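Local coordinates for protein putative polyphosphate kinase 2 (Pseudomonas aeruginosa PAO1, PDB 3CZP) that uses inorganic polyphosphate as phosphate donor to convert AMP to ADP, and GMP to GDP less efficiently, working as a homodimer with magnesium as cofactor, at residues R70-E84 with R95-N109. Numbering follows the deposited sequence.
With ACT (acetate ion), chain F.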
ATOM      1  N   ARG A  70      17.220 -10.624   3.103  1.00 20.24           N
ATOM      2  CA  ARG A  70      16.789  -9.514   2.268  1.00 20.33           C
ATOM      3  C   ARG A  70      15.623  -9.853   1.341  1.00 21.68           C
ATOM      4  O   ARG A  70      14.961  -8.946   0.850  1.00 20.88           O
ATOM      5  CB  ARG A  70      17.939  -8.955   1.415  1.00 21.31           C
ATOM      6  CG  ARG A  70      19.083  -8.451   2.256  1.00 19.77           C
ATOM      7  CD  ARG A  70      20.273  -8.031   1.447  1.00 21.52           C
ATOM      8  NE  ARG A  70      20.955  -9.143   0.837  1.00 22.33           N
ATOM      9  CZ  ARG A  70      21.994  -9.015   0.004  1.00 21.08           C
ATOM     10  NH1 ARG A  70      22.475  -7.830  -0.247  1.00 18.78           N
ATOM     11  NH2 ARG A  70      22.580 -10.102  -0.541  1.00 17.64           N
ATOM     12  N   LEU A  71      15.431 -11.147   1.069  1.00 21.12           N
ATOM     13  CA  LEU A  71      14.417 -11.654   0.099  1.00 19.98           C
ATOM     14  C   LEU A  71      13.206 -12.380   0.770  1.00 18.81           C
ATOM     15  O   LEU A  71      12.402 -13.051   0.109  1.00 17.90           O
ATOM     16  CB  LEU A  71      15.140 -12.559  -0.885  1.00 19.35           C
ATOM     17  CG  LEU A  71      16.155 -11.903  -1.867  1.00 22.22           C
ATOM     18  CD1 LEU A  71      16.766 -12.970  -2.851  1.00 22.16           C
ATOM     19  CD2 LEU A  71      15.435 -10.775  -2.656  1.00 24.02           C
ATOM     20  N   ILE A  72      13.102 -12.249   2.103  1.00 19.90           N
ATOM     21  CA  ILE A  72      12.144 -12.971   2.957  1.00 20.29           C
ATOM     22  C   ILE A  72      11.475 -11.913   3.878  1.00 21.16           C
ATOM     23  O   ILE A  72      12.158 -11.101   4.444  1.00 19.06           O
ATOM     24  CB  ILE A  72      12.799 -14.075   3.858  1.00 19.06           C
ATOM     25  CG1 ILE A  72      13.699 -15.006   3.078  1.00 21.10           C
ATOM     26  CG2 ILE A  72      11.746 -14.874   4.565  1.00 20.52           C
ATOM     27  CD1 ILE A  72      14.466 -16.138   3.849  1.00 20.30           C
ATOM     28  N   GLU A  73      10.142 -11.879   3.922  0.50 21.14           N
ATOM     29  CA  GLU A  73       9.405 -11.083   4.904  0.50 22.49           C
ATOM     30  C   GLU A  73       8.812 -12.072   5.874  0.50 22.78           C
ATOM     31  O   GLU A  73       8.290 -13.083   5.452  0.50 22.48           O
ATOM     32  CB  GLU A  73       8.263 -10.293   4.269  0.50 22.83           C
ATOM     33  CG  GLU A  73       8.635  -9.455   3.033  0.50 24.73           C
ATOM     34  CD  GLU A  73       8.113 -10.090   1.729  0.50 26.56           C
ATOM     35  OE1 GLU A  73       6.957  -9.714   1.338  0.50 24.18           O
ATOM     36  OE2 GLU A  73       8.850 -10.967   1.144  0.50 23.47           O
ATOM     37  N   VAL A  74       8.946 -11.784   7.166  1.00 23.91           N
ATOM     38  CA  VAL A  74       8.391 -12.594   8.253  1.00 24.42           C
ATOM     39  C   VAL A  74       7.337 -11.767   8.981  1.00 26.06           C
ATOM     40  O   VAL A  74       7.626 -10.668   9.517  1.00 27.42           O
ATOM     41  CB  VAL A  74       9.470 -13.088   9.214  1.00 24.72           C
ATOM     42  CG1 VAL A  74       8.900 -14.011  10.213  1.00 22.53           C
ATOM     43  CG2 VAL A  74      10.518 -13.821   8.424  1.00 23.88           C
ATOM     44  N   GLN A  75       6.095 -12.242   8.921  1.00 24.69           N
ATOM     45  CA  GLN A  75       4.946 -11.549   9.513  1.00 26.28           C
ATOM     46  C   GLN A  75       4.349 -12.332  10.676  1.00 27.30           C
ATOM     47  O   GLN A  75       4.438 -13.542  10.706  1.00 24.50           O
ATOM     48  CB  GLN A  75       3.810 -11.444   8.500  1.00 26.29           C
ATOM     49  CG  GLN A  75       4.159 -10.977   7.107  1.00 26.85           C
ATOM     50  CD  GLN A  75       4.363  -9.517   7.016  1.00 26.69           C
ATOM     51  OE1 GLN A  75       4.057  -8.774   7.948  1.00 29.58           O
ATOM     52  NE2 GLN A  75       4.862  -9.068   5.870  1.00 28.05           N
ATOM     53  N   SER A  76       3.760 -11.605  11.626  1.00 30.00           N
ATOM     54  CA  SER A  76       2.731 -12.182  12.482  1.00 31.96           C
ATOM     55  C   SER A  76       1.475 -11.311  12.490  1.00 32.03           C
ATOM     56  O   SER A  76       1.549 -10.105  12.233  1.00 31.39           O
ATOM     57  CB  SER A  76       3.239 -12.437  13.883  1.00 32.74           C
ATOM     58  OG  SER A  76       2.169 -12.993  14.648  1.00 33.64           O
ATOM     59  N   PHE A  77       0.317 -11.950  12.722  1.00 32.85           N
ATOM     60  CA  PHE A  77      -0.990 -11.316  12.479  1.00 33.18           C
ATOM     61  C   PHE A  77      -1.935 -11.260  13.681  1.00 33.87           C
ATOM     62  O   PHE A  77      -3.163 -10.948  13.517  1.00 36.36           O
ATOM     63  CB  PHE A  77      -1.723 -12.015  11.331  1.00 32.48           C
ATOM     64  CG  PHE A  77      -1.050 -11.904   9.988  1.00 30.23           C
ATOM     65  CD1 PHE A  77      -0.208 -12.906   9.541  1.00 29.08           C
ATOM     66  CD2 PHE A  77      -1.351 -10.858   9.140  1.00 28.56           C
ATOM     67  CE1 PHE A  77       0.358 -12.864   8.330  1.00 28.73           C
ATOM     68  CE2 PHE A  77      -0.747 -10.786   7.868  1.00 30.21           C
ATOM     69  CZ  PHE A  77       0.107 -11.784   7.460  1.00 29.97           C
ATOM     70  N   LEU A  78      -1.410 -11.489  14.876  1.00 33.73           N
ATOM     71  CA  LEU A  78      -2.277 -11.480  16.059  1.00 34.92           C
ATOM     72  C   LEU A  78      -2.195 -10.170  16.913  1.00 35.42           C
ATOM     73  O   LEU A  78      -2.361 -10.209  18.139  1.00 35.99           O
ATOM     74  CB  LEU A  78      -1.988 -12.716  16.955  1.00 35.18           C
ATOM     75  CG  LEU A  78      -1.766 -14.104  16.301  1.00 35.22           C
ATOM     76  CD1 LEU A  78      -1.422 -15.180  17.369  1.00 33.54           C
ATOM     77  CD2 LEU A  78      -2.962 -14.559  15.385  1.00 34.45           C
ATOM     78  N   ARG A  79      -1.871  -9.046  16.282  1.00 34.97           N
ATOM     79  CA  ARG A  79      -2.048  -7.713  16.876  1.00 34.64           C
ATOM     80  C   ARG A  79      -2.466  -6.813  15.747  1.00 32.23           C
ATOM     81  O   ARG A  79      -1.652  -6.085  15.186  1.00 32.01           O
ATOM     82  CB  ARG A  79      -0.767  -7.190  17.483  1.00 34.98           C
ATOM     83  CG  ARG A  79      -0.393  -7.871  18.788  1.00 37.01           C
ATOM     84  CD  ARG A  79       0.558  -7.000  19.606  1.00 38.61           C
ATOM     85  NE  ARG A  79       0.442  -7.200  21.063  1.00 42.56           N
ATOM     86  CZ  ARG A  79       1.101  -8.140  21.754  1.00 43.24           C
ATOM     87  NH1 ARG A  79       1.912  -8.988  21.125  1.00 42.69           N
ATOM     88  NH2 ARG A  79       0.959  -8.217  23.090  1.00 41.70           N
ATOM     89  N   PRO A  80      -3.752  -6.852  15.415  1.00 30.39           N
ATOM     90  CA  PRO A  80      -4.241  -6.098  14.291  1.00 28.64           C
ATOM     91  C   PRO A  80      -4.255  -4.610  14.579  1.00 27.41           C
ATOM     92  O   PRO A  80      -4.495  -4.211  15.724  1.00 26.02           O
ATOM     93  CB  PRO A  80      -5.658  -6.610  14.120  1.00 28.69           C
ATOM     94  CG  PRO A  80      -6.021  -7.197  15.357  1.00 29.48           C
ATOM     95  CD  PRO A  80      -4.829  -7.546  16.135  1.00 29.63           C
ATOM     96  N   SER A  81      -4.014  -3.827  13.540  1.00 25.81           N
ATOM     97  CA  SER A  81      -4.075  -2.390  13.612  1.00 26.05           C
ATOM     98  C   SER A  81      -5.549  -1.974  13.449  1.00 26.04           C
ATOM     99  O   SER A  81      -6.411  -2.823  13.207  1.00 25.05           O
ATOM    100  CB  SER A  81      -3.250  -1.830  12.465  1.00 25.47           C
ATOM    101  OG  SER A  81      -3.912  -2.053  11.236  1.00 23.57           O
ATOM    102  N   ASP A  82      -5.824  -0.679  13.576  1.00 27.11           N
ATOM    103  CA  ASP A  82      -7.143  -0.129  13.345  1.00 27.53           C
ATOM    104  C   ASP A  82      -7.581  -0.477  11.938  1.00 27.45           C
ATOM    105  O   ASP A  82      -8.723  -0.838  11.746  1.00 28.29           O
ATOM    106  CB  ASP A  82      -7.150   1.411  13.445  1.00 28.18           C
ATOM    107  CG  ASP A  82      -6.921   1.931  14.829  1.00 30.11           C
ATOM    108  OD1 ASP A  82      -7.112   1.187  15.811  1.00 35.76           O
ATOM    109  OD2 ASP A  82      -6.545   3.122  14.941  1.00 33.70           O
ATOM    110  N   GLU A  83      -6.679  -0.338  10.961  1.00 27.34           N
ATOM    111  CA  GLU A  83      -7.008  -0.463   9.528  1.00 27.85           C
ATOM    112  C   GLU A  83      -7.508  -1.865   9.263  1.00 27.27           C
ATOM    113  O   GLU A  83      -8.448  -2.083   8.525  1.00 28.58           O
ATOM    114  CB  GLU A  83      -5.759  -0.224   8.641  1.00 28.98           C
ATOM    115  CG  GLU A  83      -5.393   1.246   8.164  1.00 31.09           C
ATOM    116  CD  GLU A  83      -4.820   2.151   9.241  1.00 31.80           C
ATOM    117  OE1 GLU A  83      -4.662   1.702  10.394  1.00 33.63           O
ATOM    118  OE2 GLU A  83      -4.561   3.341   8.947  1.00 28.25           O
ATOM    119  N   GLU A  84      -6.854  -2.812   9.907  1.00 26.76           N
ATOM    120  CA  GLU A  84      -7.133  -4.238   9.771  1.00 25.55           C
ATOM    121  C   GLU A  84      -8.429  -4.681  10.458  1.00 24.74           C
ATOM    122  O   GLU A  84      -9.155  -5.502   9.922  1.00 24.10           O
ATOM    123  CB  GLU A  84      -5.967  -5.035  10.325  1.00 24.03           C
ATOM    124  CG  GLU A  84      -4.775  -4.859   9.400  1.00 26.70           C
ATOM    125  CD  GLU A  84      -3.486  -5.407   9.903  1.00 26.63           C
ATOM    126  OE1 GLU A  84      -3.376  -5.680  11.137  1.00 27.37           O
ATOM    127  OE2 GLU A  84      -2.567  -5.498   9.045  1.00 27.32           O
ATOM    128  N   ARG A  95      -3.082  -8.102   2.321  1.00 22.60           N
ATOM    129  CA  ARG A  95      -2.224  -6.958   2.398  1.00 21.62           C
ATOM    130  C   ARG A  95      -0.743  -7.355   2.483  1.00 20.69           C
ATOM    131  O   ARG A  95       0.144  -6.619   1.969  1.00 18.14           O
ATOM    132  CB  ARG A  95      -2.636  -6.031   3.564  1.00 22.53           C
ATOM    133  CG  ARG A  95      -1.637  -4.966   3.823  1.00 25.25           C
ATOM    134  CD  ARG A  95      -2.105  -3.682   4.335  1.00 24.66           C
ATOM    135  NE  ARG A  95      -2.203  -3.674   5.767  1.00 29.48           N
ATOM    136  CZ  ARG A  95      -2.319  -2.573   6.492  1.00 25.50           C
ATOM    137  NH1 ARG A  95      -2.277  -1.368   5.952  1.00 28.57           N
ATOM    138  NH2 ARG A  95      -2.427  -2.682   7.791  1.00 29.05           N
ATOM    139  N   ARG A  96      -0.450  -8.500   3.110  1.00 20.02           N
ATOM    140  CA  ARG A  96       0.953  -8.938   3.318  1.00 21.21           C
ATOM    141  C   ARG A  96       1.417 -10.061   2.433  1.00 20.61           C
ATOM    142  O   ARG A  96       2.530 -10.579   2.624  1.00 20.28           O
ATOM    143  CB  ARG A  96       1.214  -9.381   4.768  1.00 21.84           C
ATOM    144  CG  ARG A  96       0.858  -8.396   5.854  1.00 22.51           C
ATOM    145  CD  ARG A  96       1.446  -7.057   5.599  1.00 29.08           C
ATOM    146  NE  ARG A  96       1.005  -6.134   6.662  1.00 30.04           N
ATOM    147  CZ  ARG A  96       1.194  -4.797   6.681  1.00 35.57           C
ATOM    148  NH1 ARG A  96       1.810  -4.157   5.668  1.00 34.11           N
ATOM    149  NH2 ARG A  96       0.784  -4.086   7.753  1.00 34.58           N
ATOM    150  N   LEU A  97       0.662 -10.396   1.396  1.00 21.09           N
ATOM    151  CA  LEU A  97       1.133 -11.438   0.509  1.00 20.75           C
ATOM    152  C   LEU A  97       2.454 -10.989  -0.136  1.00 21.06           C
ATOM    153  O   LEU A  97       2.584  -9.818  -0.496  1.00 21.39           O
ATOM    154  CB  LEU A  97       0.068 -11.848  -0.487  1.00 21.88           C
ATOM    155  CG  LEU A  97      -1.209 -12.449   0.081  1.00 23.35           C
ATOM    156  CD1 LEU A  97      -2.144 -12.719  -1.072  1.00 19.59           C
ATOM    157  CD2 LEU A  97      -1.040 -13.775   0.895  1.00 19.39           C
ATOM    158  N   PRO A  98       3.460 -11.919  -0.276  1.00 21.12           N
ATOM    159  CA  PRO A  98       4.708 -11.509  -0.915  1.00 20.30           C
ATOM    160  C   PRO A  98       4.540 -11.555  -2.410  1.00 20.33           C
ATOM    161  O   PRO A  98       3.845 -12.403  -2.905  1.00 21.47           O
ATOM    162  CB  PRO A  98       5.691 -12.597  -0.499  1.00 19.62           C
ATOM    163  CG  PRO A  98       4.804 -13.786  -0.213  1.00 19.53           C
ATOM    164  CD  PRO A  98       3.458 -13.355   0.056  1.00 19.82           C
ATOM    165  N   PRO A  99       5.158 -10.626  -3.132  1.00 20.75           N
ATOM    166  CA  PRO A  99       5.100 -10.594  -4.579  1.00 19.14           C
ATOM    167  C   PRO A  99       5.855 -11.764  -5.242  1.00 19.06           C
ATOM    168  O   PRO A  99       6.731 -12.414  -4.640  1.00 19.42           O
ATOM    169  CB  PRO A  99       5.751  -9.248  -4.924  1.00 20.93           C
ATOM    170  CG  PRO A  99       6.492  -8.816  -3.664  1.00 22.99           C
ATOM    171  CD  PRO A  99       5.953  -9.552  -2.520  1.00 20.40           C
ATOM    172  N   LYS A 100       5.579 -11.997  -6.490  1.00 18.22           N
ATOM    173  CA  LYS A 100       6.355 -12.938  -7.251  1.00 17.51           C
ATOM    174  C   LYS A 100       7.828 -12.729  -7.083  1.00 16.74           C
ATOM    175  O   LYS A 100       8.309 -11.562  -7.086  1.00 16.79           O
ATOM    176  CB  LYS A 100       5.973 -12.818  -8.732  1.00 18.31           C
ATOM    177  CG  LYS A 100       4.555 -13.223  -8.993  1.00 16.49           C
ATOM    178  CD  LYS A 100       4.190 -12.961 -10.457  1.00 17.06           C
ATOM    179  CE  LYS A 100       2.722 -13.225 -10.731  1.00 17.41           C
ATOM    180  NZ  LYS A 100       2.427 -12.939 -12.149  1.00 19.57           N
ATOM    181  N   GLY A 101       8.541 -13.833  -6.867  1.00 16.10           N
ATOM    182  CA  GLY A 101       9.958 -13.808  -6.718  1.00 17.22           C
ATOM    183  C   GLY A 101      10.416 -13.621  -5.281  1.00 17.88           C
ATOM    184  O   GLY A 101      11.596 -13.745  -5.025  1.00 19.02           O
ATOM    185  N   ARG A 102       9.494 -13.454  -4.340  1.00 17.45           N
ATOM    186  CA  ARG A 102       9.838 -13.331  -2.918  1.00 17.90           C
ATOM    187  C   ARG A 102       9.147 -14.363  -2.063  1.00 17.88           C
ATOM    188  O   ARG A 102       8.258 -15.076  -2.530  1.00 17.40           O
ATOM    189  CB  ARG A 102       9.586 -11.911  -2.492  1.00 16.97           C
ATOM    190  CG  ARG A 102      10.632 -10.991  -3.014  1.00 19.64           C
ATOM    191  CD  ARG A 102      10.427  -9.589  -2.522  1.00 25.92           C
ATOM    192  NE  ARG A 102      10.497  -9.554  -1.054  1.00 30.59           N
ATOM    193  CZ  ARG A 102      11.531  -9.110  -0.356  1.00 31.00           C
ATOM    194  NH1 ARG A 102      12.589  -8.555  -0.961  1.00 33.93           N
ATOM    195  NH2 ARG A 102      11.497  -9.189   0.961  1.00 29.09           N
ATOM    196  N   THR A 103       9.592 -14.434  -0.804  1.00 17.85           N
ATOM    197  CA  THR A 103       9.106 -15.338   0.186  1.00 17.92           C
ATOM    198  C   THR A 103       8.561 -14.524   1.356  1.00 17.90           C
ATOM    199  O   THR A 103       9.169 -13.552   1.826  1.00 17.31           O
ATOM    200  CB  THR A 103      10.237 -16.287   0.755  1.00 17.39           C
ATOM    201  OG1 THR A 103      10.782 -17.070  -0.297  1.00 20.11           O
ATOM    202  CG2 THR A 103       9.731 -17.212   1.933  1.00 15.44           C
ATOM    203  N   GLY A 104       7.420 -15.009   1.829  1.00 18.40           N
ATOM    204  CA  GLY A 104       6.763 -14.488   3.015  1.00 20.11           C
ATOM    205  C   GLY A 104       6.570 -15.632   3.977  1.00 19.84           C
ATOM    206  O   GLY A 104       6.130 -16.716   3.578  1.00 20.49           O
ATOM    207  N   ILE A 105       6.897 -15.405   5.246  1.00 20.15           N
ATOM    208  CA  ILE A 105       6.723 -16.448   6.281  1.00 19.37           C
ATOM    209  C   ILE A 105       5.741 -15.902   7.350  1.00 20.12           C
ATOM    210  O   ILE A 105       5.963 -14.834   7.919  1.00 18.82           O
ATOM    211  CB  ILE A 105       8.053 -16.813   6.985  1.00 19.42           C
ATOM    212  CG1 ILE A 105       9.127 -17.244   5.961  1.00 17.93           C
ATOM    213  CG2 ILE A 105       7.758 -17.875   8.154  1.00 18.64           C
ATOM    214  CD1 ILE A 105      10.458 -17.674   6.574  1.00 19.10           C
ATOM    215  N   PHE A 106       4.638 -16.612   7.530  1.00 20.13           N
ATOM    216  CA  PHE A 106       3.509 -16.179   8.343  1.00 20.48           C
ATOM    217  C   PHE A 106       3.387 -16.985   9.624  1.00 20.43           C
ATOM    218  O   PHE A 106       2.967 -18.143   9.615  1.00 19.95           O
ATOM    219  CB  PHE A 106       2.199 -16.353   7.559  1.00 21.49           C
ATOM    220  CG  PHE A 106       2.069 -15.447   6.338  1.00 21.89           C
ATOM    221  CD1 PHE A 106       3.031 -14.509   6.006  1.00 23.29           C
ATOM    222  CD2 PHE A 106       0.947 -15.527   5.535  1.00 22.01           C
ATOM    223  CE1 PHE A 106       2.860 -13.677   4.848  1.00 26.84           C
ATOM    224  CE2 PHE A 106       0.779 -14.676   4.422  1.00 22.92           C
ATOM    225  CZ  PHE A 106       1.717 -13.766   4.108  1.00 22.93           C
ATOM    226  N   PHE A 107       3.633 -16.304  10.728  1.00 20.52           N
ATOM    227  CA  PHE A 107       3.234 -16.764  12.020  1.00 22.54           C
ATOM    228  C   PHE A 107       1.811 -16.198  12.268  1.00 24.34           C
ATOM    229  O   PHE A 107       1.308 -15.288  11.539  1.00 26.13           O
ATOM    230  CB  PHE A 107       4.127 -16.192  13.133  1.00 22.76           C
ATOM    231  CG  PHE A 107       5.562 -16.720  13.182  1.00 20.39           C
ATOM    232  CD1 PHE A 107       5.916 -17.740  14.047  1.00 23.71           C
ATOM    233  CD2 PHE A 107       6.562 -16.076  12.498  1.00 22.27           C
ATOM    234  CE1 PHE A 107       7.251 -18.187  14.119  1.00 20.58           C
ATOM    235  CE2 PHE A 107       7.875 -16.495  12.579  1.00 22.30           C
ATOM    236  CZ  PHE A 107       8.218 -17.563  13.414  1.00 23.50           C
ATOM    237  N   GLY A 108       1.170 -16.679  13.312  1.00 24.24           N
ATOM    238  CA  GLY A 108      -0.164 -16.143  13.708  1.00 24.29           C
ATOM    239  C   GLY A 108      -1.106 -16.012  12.522  1.00 24.91           C
ATOM    240  O   GLY A 108      -1.812 -14.989  12.396  1.00 28.57           O
ATOM    241  N   ASN A 109      -1.135 -17.031  11.654  1.00 22.47           N
ATOM    242  CA  ASN A 109      -1.814 -16.910  10.388  1.00 21.61           C
ATOM    243  C   ASN A 109      -3.309 -17.306  10.623  1.00 22.35           C
ATOM    244  O   ASN A 109      -3.779 -17.336  11.751  1.00 21.56           O
ATOM    245  CB  ASN A 109      -1.077 -17.777   9.358  1.00 21.54           C
ATOM    246  CG  ASN A 109      -0.858 -19.197   9.866  1.00 20.33           C
ATOM    247  OD1 ASN A 109      -1.805 -19.875  10.300  1.00 23.27           O
ATOM    248  ND2 ASN A 109       0.365 -19.623   9.868  1.00 17.73           N
TER
HETATM  249  C   ACT F 601       1.512  -0.170   6.772  1.00 62.74           C
HETATM  250  O   ACT F 601       1.991  -1.294   6.949  1.00 62.62           O
HETATM  251  OXT ACT F 601       1.175   0.400   7.819  1.00 63.40           O
HETATM  252  CH3 ACT F 601       1.348   0.438   5.418  1.00 62.43           C
HETATM  253  O   HOH W   1      13.026 -15.320  -1.153  1.00 25.45           O
HETATM  254  O   HOH W   2      12.679  -8.638   3.175  1.00 49.61           O
HETATM  255  O   HOH W   3       5.009 -11.160   3.376  1.00 28.10           O
HETATM  256  O   HOH W   4       4.249  -7.927   0.912  1.00 43.23           O
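Phe77 turns its ring edge to one face of the Phe106 ring in a T-shaped stack, with planes 78° apart and CE1 of Phe77 3.7 Å from CG of Phe106. The carbonyl oxygens of Phe107 and Gly108 also lie at the edge of the Phe77 ring. The Arg102 guanidinium has the Leu71 carbonyl carbon over one face. At its edge, in the Glu73 conformer modelled here, one of two, Arg102 NE (3.1 Å) and Arg102 NH2 both reach Glu73 OE2, from above the carboxylate plane. A bend at chi3 (61°) lets them face Glu73 while Arg102 NH1 donates to Arg70 O at 3.0 Å. The Arg96 guanidinium has Arg95 NE over one face. At its edge, NH1 and NH2 donate to one oxygen of an acetate, probably from the crystallisation liquor. At the Arg95 guanidinium edge, Arg95 NH2 bonds Glu84 OE2 almost straight (3.1 Å, 175°) and also pairs with Glu83 of the second subunit. Strands 72-76 and 103-107 run parallel, and 72-76 is the outermost strand within this chain of the five-stranded 2-3-1-4-5 sheet in the first PPK2 domain, of the P-loop NTPase clan. Ladder bonds include Ile105 N to Glu73 O (2.7 Å) and Gln75 N to Ile105 O (2.8 Å). Ile72, Val74, Ile105 and Phe107 pack together on the sheet face that meets helix 56-66. On the other face, the Gln75 amide meets the aliphatic part of Arg96, the side chains crossing at about a right angle. Ser81 and Glu84 form a capping box: Ser81 N donates to Glu84 OE1, and the return bond to Ser81 OG, which also pairs with Glu83 of the second subunit, is weak.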